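Local atomic coordinates of BAT-2 beta-lactamase (Bacillus atrophaeus, PDB entry 6W5G), a protein that probably hydrolyses the amide bond of beta-lactam antibiotics as a class D beta-lactamase, giving its Bacillus host resistance to them. Residues I85-K90 and M194-R199; K176-H181 and E185-D190; S35-D40 and F50-V55. All coordinates share one frame; numbering follows the deposited sequence.

Interaction 1: I85-K90 and M194-R199. With EDO (1,2-ethanediol), chain G; EDO (1,2-ethanediol), chain D.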
loop_
_atom_site.group_PDB
_atom_site.type_symbol
_atom_site.label_atom_id
_atom_site.label_comp_id
_atom_site.label_asym_id
_atom_site.label_seq_id
_atom_site.Cartn_x
_atom_site.Cartn_y
_atom_site.Cartn_z
ATOM N N ILE A 85 -3.904 12.031 3.632
ATOM C CA ILE A 85 -3.874 13.041 4.684
ATOM C C ILE A 85 -3.185 14.306 4.191
ATOM O O ILE A 85 -3.673 15.421 4.405
ATOM C CB ILE A 85 -3.197 12.474 5.945
ATOM C CG1 ILE A 85 -4.021 11.321 6.533
ATOM C CG2 ILE A 85 -2.981 13.578 6.986
ATOM C CD1 ILE A 85 -3.233 10.434 7.482
ATOM N N GLY A 86 -2.039 14.150 3.522
ATOM C CA GLY A 86 -1.302 15.314 3.052
ATOM C C GLY A 86 -2.082 16.147 2.052
ATOM O O GLY A 86 -2.049 17.383 2.096
ATOM N N LEU A 87 -2.793 15.488 1.133
ATOM C CA LEU A 87 -3.664 16.235 0.232
ATOM C C LEU A 87 -4.816 16.871 0.991
ATOM O O LEU A 87 -5.155 18.035 0.752
ATOM C CB LEU A 87 -4.199 15.322 -0.862
ATOM C CG LEU A 87 -3.160 14.889 -1.890
ATOM C CD1 LEU A 87 -3.685 13.728 -2.690
ATOM C CD2 LEU A 87 -2.822 16.051 -2.811
ATOM N N GLN A 88 -5.405 16.134 1.935
ATOM C CA GLN A 88 -6.588 16.630 2.635
ATOM C C GLN A 88 -6.282 17.886 3.447
ATOM O O GLN A 88 -7.090 18.822 3.487
ATOM C CB GLN A 88 -7.175 15.532 3.530
ATOM C CG GLN A 88 -8.544 15.917 4.102
ATOM C CD GLN A 88 -9.594 16.060 3.014
ATOM O OE1 GLN A 88 -10.133 15.068 2.528
ATOM N NE2 GLN A 88 -9.892 17.297 2.629
ATOM N N VAL A 89 -5.118 17.927 4.108
ATOM C CA VAL A 89 -4.763 19.085 4.923
ATOM C C VAL A 89 -3.993 20.130 4.133
ATOM O O VAL A 89 -3.554 21.131 4.713
ATOM C CB VAL A 89 -4.015 18.688 6.215
ATOM C CG1 VAL A 89 -4.802 17.619 6.995
ATOM C CG2 VAL A 89 -2.600 18.203 5.887
ATOM N N LYS A 90 -3.804 19.919 2.829
ATOM C CA LYS A 90 -3.125 20.864 1.945
ATOM C C LYS A 90 -1.642 21.004 2.263
ATOM O O LYS A 90 -1.031 22.039 1.972
ATOM C CB LYS A 90 -3.833 22.222 1.860
ATOM C CG LYS A 90 -5.271 22.119 1.374
ATOM C CD LYS A 90 -5.978 23.459 1.407
ATOM C CE LYS A 90 -7.463 23.286 1.124
ATOM N NZ LYS A 90 -7.706 22.637 -0.200
ATOM N N MET A 194 -9.467 10.884 -2.904
ATOM C CA MET A 194 -9.367 9.432 -2.995
ATOM C C MET A 194 -9.171 8.976 -4.436
ATOM O O MET A 194 -8.389 8.056 -4.692
ATOM C CB MET A 194 -10.590 8.782 -2.358
ATOM C CG MET A 194 -10.566 8.933 -0.848
ATOM S SD MET A 194 -11.923 8.147 0.040
ATOM C CE MET A 194 -13.302 9.228 -0.345
ATOM N N LYS A 195 -9.857 9.615 -5.393
ATOM C CA LYS A 195 -9.620 9.289 -6.796
ATOM C C LYS A 195 -8.167 9.554 -7.184
ATOM O O LYS A 195 -7.547 8.739 -7.877
ATOM C CB LYS A 195 -10.569 10.076 -7.703
ATOM C CG LYS A 195 -12.050 9.709 -7.572
ATOM C CD LYS A 195 -12.338 8.269 -8.004
ATOM C CE LYS A 195 -13.823 8.039 -8.327
ATOM N NZ LYS A 195 -14.732 8.268 -7.156
ATOM N N THR A 196 -7.605 10.686 -6.739
ATOM C CA THR A 196 -6.227 11.034 -7.082
ATOM C C THR A 196 -5.242 10.012 -6.529
ATOM O O THR A 196 -4.330 9.561 -7.237
ATOM C CB THR A 196 -5.900 12.430 -6.546
ATOM O OG1 THR A 196 -6.709 13.398 -7.220
ATOM C CG2 THR A 196 -4.419 12.768 -6.761
ATOM N N VAL A 197 -5.400 9.642 -5.255
ATOM C CA VAL A 197 -4.459 8.709 -4.647
ATOM C C VAL A 197 -4.590 7.333 -5.283
ATOM O O VAL A 197 -3.589 6.654 -5.533
ATOM C CB VAL A 197 -4.628 8.677 -3.114
ATOM C CG1 VAL A 197 -3.778 7.551 -2.507
ATOM C CG2 VAL A 197 -4.227 10.037 -2.515
ATOM N N LYS A 198 -5.822 6.895 -5.561
ATOM C CA LYS A 198 -5.966 5.627 -6.267
ATOM C C LYS A 198 -5.274 5.667 -7.628
ATOM O O LYS A 198 -4.573 4.719 -8.000
ATOM C CB LYS A 198 -7.439 5.218 -6.356
ATOM C CG LYS A 198 -7.962 4.703 -5.000
ATOM C CD LYS A 198 -9.394 4.179 -5.068
ATOM C CE LYS A 198 -10.404 5.319 -5.033
ATOM N NZ LYS A 198 -11.801 4.798 -5.072
ATOM N N ARG A 199 -5.422 6.770 -8.370
ATOM C CA ARG A 199 -4.735 6.888 -9.657
ATOM C C ARG A 199 -3.219 6.825 -9.481
ATOM O O ARG A 199 -2.510 6.228 -10.312
ATOM C CB ARG A 199 -5.140 8.199 -10.333
ATOM C CG ARG A 199 -5.005 8.217 -11.827
ATOM C CD ARG A 199 -5.900 9.335 -12.377
ATOM N NE ARG A 199 -5.552 10.646 -11.820
ATOM C CZ ARG A 199 -6.400 11.435 -11.165
ATOM N NH1 ARG A 199 -7.656 11.047 -10.975
ATOM N NH2 ARG A 199 -5.995 12.613 -10.694
HETATM C C1 EDO G . -10.783 3.678 -9.132
HETATM O O1 EDO G . -10.672 4.868 -8.335
HETATM C C2 EDO G . -12.115 3.008 -8.826
HETATM O O2 EDO G . -12.325 3.051 -7.409
HETATM C C1 EDO D . -8.296 15.252 -11.784
HETATM O O1 EDO D . -8.224 14.546 -10.541
HETATM C C2 EDO D . -8.524 16.731 -11.498
HETATM O O2 EDO D . -7.583 17.167 -10.511
#

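Interaction 2: K176-H181 and E185-D190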
loop_
_atom_site.group_PDB
_atom_site.type_symbol
_atom_site.label_atom_id
_atom_site.label_comp_id
_atom_site.label_asym_id
_atom_site.label_seq_id
_atom_site.Cartn_x
_atom_site.Cartn_y
_atom_site.Cartn_z
ATOM N N LYS A 176 -5.952 -4.762 4.419
ATOM C CA LYS A 176 -6.997 -5.093 3.453
ATOM C C LYS A 176 -8.238 -4.253 3.702
ATOM O O LYS A 176 -8.840 -3.729 2.756
ATOM C CB LYS A 176 -7.331 -6.586 3.528
ATOM C CG LYS A 176 -8.441 -7.039 2.576
ATOM C CD LYS A 176 -9.818 -7.021 3.243
ATOM C CE LYS A 176 -9.911 -8.007 4.380
ATOM N NZ LYS A 176 -11.271 -7.985 5.014
ATOM N N ASP A 177 -8.636 -4.116 4.973
ATOM C CA ASP A 177 -9.806 -3.306 5.297
ATOM C C ASP A 177 -9.596 -1.855 4.896
ATOM O O ASP A 177 -10.505 -1.220 4.350
ATOM C CB ASP A 177 -10.123 -3.392 6.791
ATOM C CG ASP A 177 -10.673 -4.742 7.195
ATOM O OD1 ASP A 177 -11.197 -5.472 6.324
ATOM O OD2 ASP A 177 -10.592 -5.066 8.394
ATOM N N PHE A 178 -8.404 -1.309 5.160
ATOM C CA PHE A 178 -8.136 0.071 4.774
ATOM C C PHE A 178 -8.213 0.245 3.258
ATOM O O PHE A 178 -8.851 1.181 2.761
ATOM C CB PHE A 178 -6.776 0.523 5.305
ATOM C CG PHE A 178 -6.298 1.795 4.680
ATOM C CD1 PHE A 178 -6.876 3.016 5.021
ATOM C CD2 PHE A 178 -5.311 1.769 3.709
ATOM C CE1 PHE A 178 -6.460 4.190 4.405
ATOM C CE2 PHE A 178 -4.888 2.930 3.095
ATOM C CZ PHE A 178 -5.458 4.142 3.443
ATOM N N ILE A 179 -7.572 -0.654 2.502
ATOM C CA ILE A 179 -7.609 -0.542 1.045
ATOM C C ILE A 179 -9.027 -0.728 0.529
ATOM O O ILE A 179 -9.452 -0.047 -0.413
ATOM C CB ILE A 179 -6.612 -1.517 0.385
ATOM C CG1 ILE A 179 -5.175 -1.166 0.783
ATOM C CG2 ILE A 179 -6.775 -1.505 -1.146
ATOM C CD1 ILE A 179 -4.727 0.197 0.327
ATOM N N GLU A 180 -9.793 -1.635 1.144
ATOM C CA GLU A 180 -11.181 -1.810 0.726
ATOM C C GLU A 180 -11.995 -0.543 0.976
ATOM O O GLU A 180 -12.840 -0.163 0.152
ATOM C CB GLU A 180 -11.810 -3.008 1.441
ATOM C CG GLU A 180 -13.251 -3.252 0.997
ATOM C CD GLU A 180 -13.861 -4.488 1.621
ATOM O OE1 GLU A 180 -13.178 -5.150 2.427
ATOM O OE2 GLU A 180 -15.037 -4.787 1.315
ATOM N N HIS A 181 -11.746 0.126 2.106
ATOM C CA HIS A 181 -12.430 1.383 2.390
ATOM C C HIS A 181 -12.034 2.466 1.399
ATOM O O HIS A 181 -12.873 3.277 0.994
ATOM C CB HIS A 181 -12.148 1.822 3.827
ATOM C CG HIS A 181 -12.730 0.905 4.856
ATOM N ND1 HIS A 181 -12.206 0.779 6.122
ATOM C CD2 HIS A 181 -13.775 0.047 4.794
ATOM C CE1 HIS A 181 -12.919 -0.098 6.808
ATOM N NE2 HIS A 181 -13.880 -0.555 6.025
ATOM N N GLU A 185 -14.471 4.158 -1.122
ATOM C CA GLU A 185 -14.571 5.558 -0.703
ATOM C C GLU A 185 -15.427 5.716 0.552
ATOM O O GLU A 185 -16.144 6.706 0.732
ATOM C CB GLU A 185 -14.971 6.481 -1.854
ATOM C CG GLU A 185 -14.013 6.243 -3.005
ATOM C CD GLU A 185 -14.085 7.250 -4.112
ATOM O OE1 GLU A 185 -14.891 8.207 -4.039
ATOM O OE2 GLU A 185 -13.317 7.069 -5.071
ATOM N N ASP A 186 -15.331 4.713 1.420
ATOM C CA ASP A 186 -15.867 4.750 2.780
ATOM C C ASP A 186 -14.772 5.205 3.746
ATOM O O ASP A 186 -14.407 4.507 4.692
ATOM C CB ASP A 186 -16.384 3.369 3.172
ATOM C CG ASP A 186 -17.602 2.944 2.375
ATOM O OD1 ASP A 186 -18.402 3.821 1.976
ATOM O OD2 ASP A 186 -17.762 1.721 2.158
ATOM N N LEU A 187 -14.225 6.379 3.469
ATOM C CA LEU A 187 -13.256 7.046 4.323
ATOM C C LEU A 187 -13.646 8.510 4.396
ATOM O O LEU A 187 -14.299 9.028 3.483
ATOM C CB LEU A 187 -11.840 6.954 3.736
ATOM C CG LEU A 187 -11.171 5.582 3.752
ATOM C CD1 LEU A 187 -9.863 5.625 2.977
ATOM C CD2 LEU A 187 -10.953 5.069 5.178
ATOM N N PRO A 188 -13.240 9.213 5.451
ATOM C CA PRO A 188 -13.627 10.625 5.590
ATOM C C PRO A 188 -12.735 11.603 4.837
ATOM O O PRO A 188 -12.351 12.641 5.382
ATOM C CB PRO A 188 -13.555 10.859 7.103
ATOM C CG PRO A 188 -12.539 9.893 7.584
ATOM C CD PRO A 188 -12.537 8.704 6.641
ATOM N N PHE A 189 -12.400 11.296 3.591
ATOM C CA PHE A 189 -11.664 12.208 2.727
ATOM C C PHE A 189 -12.575 12.686 1.604
ATOM O O PHE A 189 -13.565 12.031 1.265
ATOM C CB PHE A 189 -10.438 11.513 2.112
ATOM C CG PHE A 189 -9.425 11.066 3.129
ATOM C CD1 PHE A 189 -8.611 11.988 3.770
ATOM C CD2 PHE A 189 -9.284 9.718 3.443
ATOM C CE1 PHE A 189 -7.673 11.581 4.706
ATOM C CE2 PHE A 189 -8.358 9.302 4.380
ATOM C CZ PHE A 189 -7.552 10.240 5.023
ATOM N N ASP A 190 -12.226 13.836 1.022
ATOM C CA ASP A 190 -12.906 14.289 -0.186
ATOM C C ASP A 190 -12.779 13.219 -1.264
ATOM O O ASP A 190 -11.714 12.618 -1.442
ATOM C CB ASP A 190 -12.271 15.584 -0.714
ATOM C CG ASP A 190 -12.420 16.764 0.234
ATOM O OD1 ASP A 190 -13.305 16.742 1.105
ATOM O OD2 ASP A 190 -11.652 17.746 0.070
#

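Interaction 3: S35-D40 and F50-V55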
loop_
_atom_site.group_PDB
_atom_site.type_symbol
_atom_site.label_atom_id
_atom_site.label_comp_id
_atom_site.label_asym_id
_atom_site.label_seq_id
_atom_site.Cartn_x
_atom_site.Cartn_y
_atom_site.Cartn_z
ATOM N N SER A 35 -13.272 -18.507 -2.822
ATOM C CA SER A 35 -13.269 -19.507 -1.757
ATOM C C SER A 35 -12.514 -20.769 -2.153
ATOM O O SER A 35 -12.111 -21.537 -1.275
ATOM C CB SER A 35 -14.689 -19.856 -1.288
ATOM O OG SER A 35 -15.511 -18.702 -1.231
ATOM N N LYS A 36 -12.325 -21.014 -3.450
ATOM C CA LYS A 36 -11.621 -22.197 -3.931
ATOM C C LYS A 36 -10.189 -21.897 -4.360
ATOM O O LYS A 36 -9.562 -22.733 -5.019
ATOM C CB LYS A 36 -12.393 -22.874 -5.068
ATOM C CG LYS A 36 -13.871 -23.098 -4.803
ATOM C CD LYS A 36 -14.392 -24.223 -5.690
ATOM C CE LYS A 36 -15.403 -25.106 -4.958
ATOM N NZ LYS A 36 -16.716 -24.423 -4.795
ATOM N N LEU A 37 -9.659 -20.729 -4.003
ATOM C CA LEU A 37 -8.282 -20.407 -4.349
ATOM C C LEU A 37 -7.308 -21.358 -3.668
ATOM O O LEU A 37 -7.569 -21.889 -2.585
ATOM C CB LEU A 37 -7.940 -18.982 -3.915
ATOM C CG LEU A 37 -7.779 -17.949 -5.028
ATOM C CD1 LEU A 37 -9.061 -17.779 -5.829
ATOM C CD2 LEU A 37 -7.291 -16.627 -4.441
ATOM N N ASN A 38 -6.173 -21.579 -4.327
ATOM C CA ASN A 38 -5.026 -22.188 -3.677
ATOM C C ASN A 38 -3.770 -21.506 -4.184
ATOM O O ASN A 38 -3.549 -21.409 -5.396
ATOM C CB ASN A 38 -4.934 -23.696 -3.904
ATOM C CG ASN A 38 -3.909 -24.342 -2.986
ATOM O OD1 ASN A 38 -2.707 -24.213 -3.205
ATOM N ND2 ASN A 38 -4.380 -25.026 -1.942
ATOM N N VAL A 39 -2.962 -21.023 -3.251
ATOM C CA VAL A 39 -1.762 -20.270 -3.575
ATOM C C VAL A 39 -0.520 -20.911 -2.961
ATOM O O VAL A 39 0.527 -20.280 -2.894
ATOM C CB VAL A 39 -1.904 -18.785 -3.188
ATOM C CG1 VAL A 39 -3.123 -18.159 -3.876
ATOM C CG2 VAL A 39 -2.009 -18.636 -1.668
ATOM N N ASP A 40 -0.640 -22.171 -2.521
ATOM C CA ASP A 40 0.449 -22.850 -1.822
ATOM C C ASP A 40 1.746 -22.795 -2.612
ATOM O O ASP A 40 2.827 -22.611 -2.038
ATOM C CB ASP A 40 0.082 -24.319 -1.587
ATOM C CG ASP A 40 -0.992 -24.505 -0.527
ATOM O OD1 ASP A 40 -1.384 -23.523 0.131
ATOM O OD2 ASP A 40 -1.440 -25.660 -0.351
ATOM N N PHE A 50 -1.552 -14.213 2.213
ATOM C CA PHE A 50 -2.224 -13.638 1.057
ATOM C C PHE A 50 -3.708 -13.511 1.365
ATOM O O PHE A 50 -4.331 -14.463 1.850
ATOM C CB PHE A 50 -2.036 -14.498 -0.201
ATOM C CG PHE A 50 -2.700 -13.926 -1.421
ATOM C CD1 PHE A 50 -2.221 -12.761 -1.996
ATOM C CD2 PHE A 50 -3.817 -14.535 -1.981
ATOM C CE1 PHE A 50 -2.831 -12.210 -3.114
ATOM C CE2 PHE A 50 -4.431 -13.995 -3.111
ATOM C CZ PHE A 50 -3.934 -12.829 -3.678
ATOM N N ILE A 51 -4.266 -12.337 1.089
ATOM C CA ILE A 51 -5.685 -12.063 1.285
ATOM C C ILE A 51 -6.241 -11.556 -0.036
ATOM O O ILE A 51 -5.665 -10.643 -0.637
ATOM C CB ILE A 51 -5.894 -11.001 2.380
ATOM C CG1 ILE A 51 -5.257 -11.451 3.696
ATOM C CG2 ILE A 51 -7.377 -10.711 2.566
ATOM C CD1 ILE A 51 -4.714 -10.298 4.514
ATOM N N LEU A 52 -7.353 -12.140 -0.487
ATOM C CA LEU A 52 -8.025 -11.691 -1.704
ATOM C C LEU A 52 -9.512 -11.535 -1.422
ATOM O O LEU A 52 -10.173 -12.498 -1.029
ATOM C CB LEU A 52 -7.812 -12.675 -2.859
ATOM C CG LEU A 52 -8.321 -12.214 -4.233
ATOM C CD1 LEU A 52 -7.535 -11.007 -4.747
ATOM C CD2 LEU A 52 -8.257 -13.361 -5.223
ATOM N N HIS A 53 -10.040 -10.330 -1.621
ATOM C CA HIS A 53 -11.456 -10.066 -1.393
ATOM C C HIS A 53 -12.141 -9.771 -2.720
ATOM O O HIS A 53 -11.772 -8.820 -3.417
ATOM C CB HIS A 53 -11.658 -8.902 -0.426
ATOM C CG HIS A 53 -13.096 -8.550 -0.225
ATOM N ND1 HIS A 53 -13.925 -9.281 0.600
ATOM C CD2 HIS A 53 -13.861 -7.571 -0.759
ATOM C CE1 HIS A 53 -15.140 -8.758 0.573
ATOM N NE2 HIS A 53 -15.128 -7.721 -0.245
ATOM N N ASP A 54 -13.136 -10.589 -3.057
ATOM C CA ASP A 54 -13.982 -10.386 -4.226
ATOM C C ASP A 54 -15.009 -9.315 -3.873
ATOM O O ASP A 54 -15.866 -9.530 -3.011
ATOM C CB ASP A 54 -14.671 -11.707 -4.557
ATOM C CG ASP A 54 -15.438 -11.670 -5.863
ATOM O OD1 ASP A 54 -16.043 -10.625 -6.188
ATOM O OD2 ASP A 54 -15.470 -12.712 -6.551
ATOM N N VAL A 55 -14.942 -8.169 -4.552
ATOM C CA VAL A 55 -15.774 -7.026 -4.174
ATOM C C VAL A 55 -17.245 -7.299 -4.471
ATOM O O VAL A 55 -18.120 -7.049 -3.632
ATOM C CB VAL A 55 -15.275 -5.747 -4.873
ATOM C CG1 VAL A 55 -16.312 -4.639 -4.749
ATOM C CG2 VAL A 55 -13.929 -5.314 -4.294
#

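Interaction 1: I85-K90 and M194-R199
T196 and V197 of helix 191-200 share one partner in helix 81-88, the methyl-bearing end of L87. Two residues before T196, M194 directs its side chain away from residues 85-90 and packs on L84 and F189. K195, which takes no part in the touch, has a chain bent at chi2 and chi4 and sends NZ to a salt bridge with E185. At T196 the two branches divide the work. OG1 lies beside the backbone N (chi1 -65°), which puts the methyl CG2 anti to that nitrogen and 4.2 Å from L87 CD1, while OG1 is hydrogen-bonded to the carbonyl of P192 and so stays within its own helix. V197 makes the closer approach, with CG2 3.7 Å from L87 CD1. The two side chains run alongside each other in opposite directions, and the touch is confined to single methyl groups. L87 has an extended outer bond (chi2 165°), which sends CD1 toward helix 191-200. V197 also packs on A83 and L84, and L87 on I193 and V92, so the pair lies in a buried apolar seam. K198, buried although it does not touch L87, gives NZ to E185, to the L182 carbonyl and, at 3.0 Å, to O2 of an ethanediol. R199 lays one guanidinium face over T196 CA; NH2 bonds O1 of a second ethanediol at 3.0 Å, near the guanidinium plane, and also pairs with E95. Both ethanediols probably come from the crystallisation liquor. Beyond L87 the first helix closes in a Schellman motif, K90 taking positive phi (67°). The arrangement is a sparse helix-to-helix packing contact of the penicillin-binding transpeptidase fold, between helix 191-200 and helix 81-88, which begins just after the carboxylated K79.

Interaction 2: K176-H181 and E185-D190
H181 and F178 both receive the side chain of L187, which folds back over the helix end and makes the apolar contacts. L187 CD2 lies 3.7 Å from H181 CB. CD1 of L187 meets F178 CE1 at 4.0 Å, the two side chains crossing at about a right angle. F178 gets there because its CG is anti to the backbone N (chi1 166°), and its ring also stands edge-to-face with Y150 and touches P81 and L84. L187 in turn rests on M194. D186 O lies 3.6 Å from H181 CB, a van der Waals contact.

The backbone hydrogen bonds define the turn. D186 N donates to H181 O over 2.9 Å; the donor lies in the carbonyl plane, but the bond is bent, with 135° at the hydrogen. A second backbone bond, E185 N to L182 O, accompanies it, and E185 has positive phi (60°). Together these make a Schellman motif, which stops helix 172-184 and turns the chain into the loop leading to helix 191-200. P188, further along, is the centre of an inverse gamma turn.

Among the polar groups, the H181 ring has D177 O 3.1 Å above one face, offset toward the rim. At the start of the segment K176 NZ and D177 OD1 form a 2.8 Å salt bridge, approached from the syn side. E185 forms a salt bridge to K191 through OE1, while its OE2 is shared by K195 and K198.

Interaction 3: S35-D40 and F50-V55
L37 and L52 meet methyl to methyl, with CD2 of each only 3.5 Å apart, closer than two methyl groups normally sit. The two side chains cross at about a right angle. The same L37 CD2 also lies at the edge of the F50 ring, near its plane and 4.1 Å from CE2, so that one methyl group fills the angle between two neighbouring side chains of strand 48-54. In the conformation that makes this contact L37 has a chi1 of -108°, away from the staggered positions. V39 adds the second half of the packing: its CG1 approaches F50 CD2 obliquely at 4.1 Å, its side chain lying roughly perpendicular to that of F50. F50 and L52, with CG anti to the backbone N in each, both face the loop, whereas I51 between them points to the other side of the sheet, onto P172 and K176. All four touching residues are buried, and F61 and Y63 of the adjoining strand 59-63 extend the apolar surface under L37 and V39.

The outward-facing side of residues 35-40 is looser and polar. There N38 and D40 form an Asx turn: D40 N gives a 3.0 Å hydrogen bond to N38 OD1, from above the carbonyl plane by 45°. The return bond, N38 ND2 to D40 OD2, is weak. N38 N and O are hydrogen-bonded to Y262 OH and K261 NZ.

With purely apolar groups across the interface, the loop is held against the strand by shape and burial, while the polar groups that set its path work within the loop or toward helix 248-261 and the residue that follows it.

Overall arrangement
Along the chain interaction 3 closes first; interaction 1 then opens at residues 85-90 and closes at 194-199, enclosing interaction 2. Interactions 1 and 2 have centres about 12 Å apart and touch where the loop 185-190, between the consecutive helices 172-184 and 191-200, packs on helix 191-200 and on Q88. Interaction 3 lies about 21 Å from interaction 2 between centres, and H53 and I51 of strand 48-54 pack against E180 and K176 of helix 172-184. Interactions 1 and 3, about 29 Å apart by centres, lie on opposite sides of the chain's centre. Helix 172-184 thus links the antiparallel sheet to the helical part of this transpeptidase-like fold.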